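Local atomic coordinates of agrobacterium tumefaciens DPS (Agrobacterium tumefaciens, PDB entry 1O9R), a protein that protects DNA from oxidative damage without binding it, by oxidising intracellular ferrous iron and storing it as a ferric mineral inside a hollow twelve-subunit sphere. Residues Ile21-Glu24 and Ser25-Ser28; Ile111-Tyr114 and Gly115-Ala118. One frame throughout, in Å; residues are numbered along the deposited sequence.

Contact 1 of 2, residues Ile21-Glu24 and Ser25-Ser28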
# COMPACT_ATOMS: atom_id res chain seq x y z
N ILE A 21 36.51 -10.96 -12.46
CA ILE A 21 35.30 -11.62 -12.95
C ILE A 21 34.10 -10.65 -12.84
O ILE A 21 33.30 -10.60 -13.77
CB ILE A 21 35.05 -12.90 -12.14
CG1 ILE A 21 36.18 -13.93 -12.36
CG2 ILE A 21 33.72 -13.54 -12.51
CD1 ILE A 21 36.08 -15.03 -11.29
N LEU A 22 33.95 -10.00 -11.71
CA LEU A 22 32.81 -9.08 -11.49
C LEU A 22 32.91 -7.91 -12.46
O LEU A 22 31.88 -7.64 -13.08
CB LEU A 22 32.92 -8.56 -10.06
CG LEU A 22 32.56 -9.57 -8.95
CD1 LEU A 22 33.13 -9.16 -7.60
CD2 LEU A 22 31.03 -9.66 -8.87
N ASN A 23 34.07 -7.22 -12.58
CA ASN A 23 34.05 -6.06 -13.49
C ASN A 23 33.84 -6.52 -14.93
O ASN A 23 33.26 -5.74 -15.71
CB ASN A 23 35.36 -5.28 -13.33
CG ASN A 23 35.25 -4.18 -12.31
OD1 ASN A 23 34.16 -3.59 -12.11
ND2 ASN A 23 36.32 -3.81 -11.62
N GLU A 24 34.39 -7.69 -15.30
CA GLU A 24 34.11 -8.12 -16.68
C GLU A 24 32.64 -8.34 -16.93
O GLU A 24 32.01 -7.88 -17.91
CB GLU A 24 34.92 -9.42 -16.89
CG GLU A 24 34.65 -9.98 -18.30
CD GLU A 24 35.28 -11.37 -18.42
OE1 GLU A 24 34.81 -12.33 -17.80
OE2 GLU A 24 36.26 -11.39 -19.18
N SER A 25 31.97 -9.04 -16.00
CA SER A 25 30.53 -9.26 -16.11
C SER A 25 29.75 -7.95 -16.04
O SER A 25 28.77 -7.83 -16.80
CB SER A 25 30.06 -10.13 -14.93
OG SER A 25 30.57 -11.46 -15.06
N LEU A 26 30.17 -7.01 -15.20
CA LEU A 26 29.42 -5.76 -15.08
C LEU A 26 29.32 -5.05 -16.42
O LEU A 26 28.29 -4.50 -16.76
CB LEU A 26 30.16 -4.88 -14.05
CG LEU A 26 29.56 -3.47 -13.82
CD1 LEU A 26 28.13 -3.62 -13.28
CD2 LEU A 26 30.43 -2.69 -12.85
N ALA A 27 30.42 -5.07 -17.18
CA ALA A 27 30.41 -4.30 -18.46
C ALA A 27 29.40 -4.92 -19.43
O ALA A 27 28.68 -4.16 -20.12
CB ALA A 27 31.82 -4.37 -19.12
N SER A 28 29.34 -6.23 -19.54
CA SER A 28 28.35 -6.83 -20.46
C SER A 28 26.94 -6.72 -19.95
O SER A 28 26.00 -6.66 -20.76
CB SER A 28 28.71 -8.29 -20.74
OG SER A 28 29.87 -8.36 -21.59
O HOH W 1 32.33 -8.19 -20.49
O HOH W 2 32.65 -12.50 -16.25
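The carbonyl oxygen of E24 takes two hydrogen bonds: a water donates to E24 O at 2.6 Å, and the N-H of A27 adds a weak bond to it. That N-H is shared, since A27 N also bonds N23 O at 3.3 Å, the better aligned of its two acceptors. The water in turn accepts a hydrogen bond from S28 OG (2.7 Å), so it closes a bridge from carbonyl to hydroxyl one turn on; K92 N holds the same hydroxyl from outside. A second water repeats the idea upstream. It accepts from S25 OG at 2.6 Å and donates to E24 OE1 at 2.7 Å, tying two neighbouring side chains together. With CG anti to its backbone N (chi1 178°) and the chain extended beyond it, E24 carries OE1 to this water. S25 keeps OG beside its own N, which leaves OG 3.1 Å from I21 O. The shortest direct bond runs from L26 N to L22 O, 2.8 Å. N23 and L26 lie alongside each other, with N23 OD1 3.9 Å from L26 CD2, while T79 O and L81 N take the two ends of the amide. L22 and I21 pack on F140. These are two turns of helix 12-42, packed into the four-helix bundle of the ferritin-like fold, with two waters bridging polar groups along them.

Contact 2 of 2, residues Ile111-Tyr114 and Gly115-Ala118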
# COMPACT_ATOMS: atom_id res chain seq x y z
N ILE A 111 18.01 -12.33 -28.23
CA ILE A 111 18.33 -13.73 -27.83
C ILE A 111 19.83 -13.97 -27.92
O ILE A 111 20.43 -14.58 -27.05
CB ILE A 111 17.56 -14.71 -28.70
CG1 ILE A 111 16.07 -14.70 -28.28
CG2 ILE A 111 18.12 -16.14 -28.60
CD1 ILE A 111 15.11 -15.28 -29.31
N GLU A 112 20.49 -13.42 -28.98
CA GLU A 112 21.93 -13.65 -29.05
C GLU A 112 22.66 -13.04 -27.85
O GLU A 112 23.58 -13.66 -27.31
CB GLU A 112 22.52 -13.10 -30.36
CG GLU A 112 22.11 -13.88 -31.60
CD GLU A 112 22.84 -13.42 -32.87
OE1 GLU A 112 23.68 -12.46 -32.84
OE2 GLU A 112 22.55 -14.08 -33.89
N ARG A 113 22.26 -11.82 -27.49
CA ARG A 113 23.00 -11.09 -26.43
C ARG A 113 22.63 -11.65 -25.07
O ARG A 113 23.50 -11.70 -24.19
CB ARG A 113 22.82 -9.57 -26.63
CG ARG A 113 23.56 -9.15 -27.93
CD ARG A 113 23.09 -7.75 -28.37
NE ARG A 113 23.84 -7.35 -29.59
CZ ARG A 113 23.53 -7.81 -30.80
NH1 ARG A 113 22.57 -8.66 -31.06
NH2 ARG A 113 24.27 -7.41 -31.89
N TYR A 114 21.34 -11.86 -24.84
CA TYR A 114 20.95 -12.46 -23.58
C TYR A 114 21.58 -13.84 -23.39
O TYR A 114 22.00 -14.19 -22.28
CB TYR A 114 19.39 -12.61 -23.48
CG TYR A 114 18.76 -11.36 -22.87
CD1 TYR A 114 18.26 -11.45 -21.56
CD2 TYR A 114 18.62 -10.21 -23.59
CE1 TYR A 114 17.67 -10.27 -21.03
CE2 TYR A 114 18.07 -9.05 -23.07
CZ TYR A 114 17.61 -9.15 -21.77
OH TYR A 114 17.06 -7.99 -21.19
N GLY A 115 21.69 -14.65 -24.47
CA GLY A 115 22.36 -15.94 -24.37
C GLY A 115 23.83 -15.79 -23.96
O GLY A 115 24.32 -16.49 -23.08
N GLU A 116 24.49 -14.81 -24.61
CA GLU A 116 25.91 -14.61 -24.25
C GLU A 116 26.09 -14.19 -22.80
O GLU A 116 26.94 -14.72 -22.06
CB GLU A 116 26.56 -13.59 -25.21
CG GLU A 116 26.66 -14.25 -26.59
CD GLU A 116 26.97 -13.27 -27.69
OE1 GLU A 116 27.26 -13.70 -28.83
OE2 GLU A 116 26.90 -12.06 -27.42
N VAL A 117 25.24 -13.28 -22.32
CA VAL A 117 25.39 -12.84 -20.92
C VAL A 117 24.92 -13.94 -19.95
O VAL A 117 25.62 -14.17 -18.95
CB VAL A 117 24.56 -11.56 -20.71
CG1 VAL A 117 24.68 -11.13 -19.22
CG2 VAL A 117 25.12 -10.45 -21.60
N ALA A 118 23.89 -14.68 -20.25
CA ALA A 118 23.47 -15.80 -19.39
C ALA A 118 24.67 -16.76 -19.26
O ALA A 118 24.88 -17.29 -18.17
CB ALA A 118 22.24 -16.46 -19.97
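Residues I111 to A118 make two regular alpha-helical turns, in which the N-H groups of G115, E116, V117 and A118 bond the carbonyls of I111, E112, R113 and Y114 in order; the last, A118 N to Y114 O, is the shortest at 2.8 Å. Over these carbonyls lie the side chains of the following turn. E116 does this most fully: with CG beside its own backbone N and anti to the carbonyl carbon (chi1 -69°), the chain runs back past E112 O, which sits 3.2 Å from E116 CG and 3.4 Å from E116 CD. V117 has the same relation to R113, its CG2 branch resting 3.3 Å from R113 O, while A118 CB lies 3.2 Å from Y114 O. G115 brings no side chain to the I111 carbonyl; G115 N bonds I111 O at 2.9 Å.

The polar ends of R113, Y114 and E116 find their partners in other parts of the chain. K94 serves two of them, its NZ forming a salt bridge with E116 OE2 and its carbonyl accepting from R113 NE; A109 O takes R113 NH1. Y114 OH bonds T36 OG1, and its ring meets that of F58 with the planes about 50° apart.

Within the two turns the charges stay separate. E112 OE1 and E116 OE1 stand 5.5 Å apart, and R113 NE is 6.0 Å from E116 OE2, so no ion pair joins neighbouring turns. The salt bridge to K94 NZ probably offsets the charge of E116. The chemistry implies that the backbone bonds hold the helix, and that the charged ends of R113 and E116 tie it to the chain around K94.

Contacts 1 and 2 sit on different helices of one bundle, 12-42 and 103-130, with their centres about 14 Å apart. They meet directly where S28 O of contact 1 packs against V117 CG2 of contact 2, 4.0 Å away; S28 on M120 and V117 on L32 extend the same helix-helix seam. Neither contact supplies an iron ligand. Contact 1 lies near two iron-binding positions: its L26 side chain is about 6 Å from that of D67, a ligand by similarity, and about 11 Å from a bound iron, and its L22 side chain about 8 Å from that of E71, an iron ligand. From contact 2 the Y114 side chain is about 9 Å from that of H40, another ligand.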